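Local coordinates for putative acyl-[acyl-carrier-protein]--UDP-N-acetylglucosamine O-acyltransferase (Bacteroides fragilis, PDB 4R36) that probably transfers an acyl chain from acyl carrier protein to UDP-N-acetylglucosamine, as a trimeric left-handed beta-helix enzyme, at residues A[174-179]-A[269-274]. Sequence-based numbering, arbitrary orientation.
Sequences QFCRVG and SERGII
Cys176 and Arg271 set the register, their CA atoms 6.8 Å apart, where the loop after helix 257-267 swings back beside the turn of the left-handed beta-helix that leads into strand 177-178. The backbones keep their distance, and Arg271 alone bridges the gap. Its chain bends at chi3 (42°), which lays the guanidinium along the 174-176 turn. Arg271 CD rests 3.4 Å from Phe175 O, while Arg271 NE passes 3.7 Å from Cys176 SG. Further out, Arg271 NH1 lies 3.1 Å from Gln174 O, but the angle is too poor for a hydrogen bond: this carbonyl and the sulfur both sit over one face of the guanidinium. Phe175 CB comes within 3.8 Å of Arg271 NH1. That nitrogen meets the ring at its edge, near the ring plane, 3.9 Å from Phe175 CD2; with the two planes 13° apart, the groups lie nearly coplanar rather than stacked. The firm polar grip comes from the next coil, where Arg271 NH2 bonds to Ser191 O and Arg271 N to Asp193, whose carboxylate also takes Ser269 OG and Arg177 N. The carbonyl oxygen of Gln174, a residue seen to bind UDP-GlcNAc in this protein, probably gains some electrostatic stabilisation from the guanidinium. Across this contact, that charge and van der Waals packing join the C-terminal domain to the beta-helix, while the directed bonds go to Ser191 and Asp193.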
loop_
_atom_site.group_PDB
_atom_site.type_symbol
_atom_site.label_atom_id
_atom_site.label_comp_id
_atom_site.label_asym_id
_atom_site.label_seq_id
_atom_site.Cartn_x
_atom_site.Cartn_y
_atom_site.Cartn_z
ATOM N N GLN A 174 15.618 4.434 -4.471
ATOM C CA GLN A 174 16.369 4.089 -5.717
ATOM C C GLN A 174 17.828 3.872 -5.480
ATOM O O GLN A 174 18.457 4.530 -4.628
ATOM C CB GLN A 174 16.157 5.125 -6.881
ATOM C CG GLN A 174 16.382 6.534 -6.452
ATOM C CD GLN A 174 16.196 7.502 -7.598
ATOM O OE1 GLN A 174 15.692 7.134 -8.660
ATOM N NE2 GLN A 174 16.630 8.748 -7.388
ATOM N N PHE A 175 18.382 2.928 -6.218
ATOM C CA PHE A 175 19.803 2.630 -6.214
ATOM C C PHE A 175 20.301 1.954 -4.908
ATOM O O PHE A 175 21.526 1.829 -4.707
ATOM C CB PHE A 175 20.701 3.884 -6.473
ATOM C CG PHE A 175 20.337 4.684 -7.685
ATOM C CD1 PHE A 175 20.551 4.166 -8.956
ATOM C CD2 PHE A 175 19.800 5.951 -7.561
ATOM C CE1 PHE A 175 20.224 4.905 -10.113
ATOM C CE2 PHE A 175 19.430 6.690 -8.712
ATOM C CZ PHE A 175 19.661 6.168 -9.985
ATOM N N CYS A 176 19.422 1.629 -3.986
ATOM C CA CYS A 176 19.875 0.930 -2.765
ATOM C C CYS A 176 20.078 -0.552 -2.975
ATOM O O CYS A 176 19.545 -1.156 -3.924
ATOM C CB CYS A 176 18.890 1.168 -1.622
ATOM S SG CYS A 176 19.033 2.923 -1.121
ATOM N N ARG A 177 20.839 -1.156 -2.074
ATOM C CA ARG A 177 21.104 -2.563 -2.102
ATOM C C ARG A 177 20.886 -3.175 -0.724
ATOM O O ARG A 177 21.247 -2.579 0.310
ATOM C CB ARG A 177 22.580 -2.814 -2.545
ATOM C CG ARG A 177 22.865 -4.281 -2.618
ATOM C CD ARG A 177 24.209 -4.544 -3.283
ATOM N NE ARG A 177 24.599 -5.936 -3.263
ATOM C CZ ARG A 177 25.830 -6.369 -3.433
ATOM N NH1 ARG A 177 26.845 -5.496 -3.721
ATOM N NH2 ARG A 177 26.046 -7.683 -3.320
ATOM N N VAL A 178 20.240 -4.349 -0.714
ATOM C CA VAL A 178 19.996 -5.161 0.467
ATOM C C VAL A 178 20.786 -6.473 0.367
ATOM O O VAL A 178 20.660 -7.259 -0.598
ATOM C CB VAL A 178 18.482 -5.493 0.617
ATOM C CG1 VAL A 178 18.197 -6.433 1.767
ATOM C CG2 VAL A 178 17.671 -4.205 0.753
ATOM N N GLY A 179 21.570 -6.751 1.402
ATOM C CA GLY A 179 22.419 -7.946 1.469
ATOM C C GLY A 179 21.630 -9.156 1.825
ATOM O O GLY A 179 20.452 -9.091 2.255
ATOM N N SER A 269 30.227 -0.531 -0.734
ATOM C CA SER A 269 28.848 0.043 -0.698
ATOM C C SER A 269 28.777 1.342 -1.486
ATOM O O SER A 269 29.480 2.335 -1.189
ATOM C CB SER A 269 28.415 0.318 0.745
ATOM O OG SER A 269 27.213 1.089 0.789
ATOM N N GLU A 270 27.880 1.392 -2.441
ATOM C CA GLU A 270 27.692 2.590 -3.187
ATOM C C GLU A 270 27.028 3.729 -2.467
ATOM O O GLU A 270 27.266 4.889 -2.806
ATOM C CB GLU A 270 26.771 2.338 -4.357
ATOM C CG GLU A 270 27.182 1.196 -5.212
ATOM C CD GLU A 270 28.452 1.459 -5.984
ATOM O OE1 GLU A 270 28.896 2.623 -6.089
ATOM O OE2 GLU A 270 28.966 0.464 -6.500
ATOM N N ARG A 271 26.064 3.431 -1.622
ATOM C CA ARG A 271 25.402 4.499 -0.895
ATOM C C ARG A 271 25.892 4.797 0.511
ATOM O O ARG A 271 25.397 5.740 1.149
ATOM C CB ARG A 271 23.926 4.191 -0.869
ATOM C CG ARG A 271 23.521 4.221 -2.356
ATOM C CD ARG A 271 22.142 4.522 -2.717
ATOM N NE ARG A 271 21.483 5.585 -1.994
ATOM C CZ ARG A 271 20.706 6.520 -2.513
ATOM N NH1 ARG A 271 20.588 6.654 -3.815
ATOM N NH2 ARG A 271 20.125 7.394 -1.699
ATOM N N GLY A 272 26.741 3.932 1.027
ATOM C CA GLY A 272 26.976 3.881 2.464
ATOM C C GLY A 272 25.964 2.937 3.062
ATOM O O GLY A 272 24.950 2.670 2.442
ATOM N N ILE A 273 26.181 2.500 4.302
ATOM C CA ILE A 273 25.228 1.634 4.981
ATOM C C ILE A 273 24.385 2.330 5.979
ATOM O O ILE A 273 24.733 3.399 6.419
ATOM C CB ILE A 273 25.905 0.436 5.668
ATOM C CG1 ILE A 273 26.997 0.868 6.676
ATOM C CG2 ILE A 273 26.492 -0.427 4.599
ATOM C CD1 ILE A 273 27.454 -0.272 7.540
ATOM N N ILE A 274 23.274 1.714 6.372
ATOM C CA ILE A 274 22.384 2.324 7.337
ATOM C C ILE A 274 23.133 2.401 8.689
ATOM O O ILE A 274 24.055 1.629 8.952
ATOM C CB ILE A 274 21.031 1.564 7.486
ATOM C CG1 ILE A 274 21.253 0.134 8.050
ATOM C CG2 ILE A 274 20.245 1.589 6.188
ATOM C CD1 ILE A 274 19.948 -0.531 8.519
#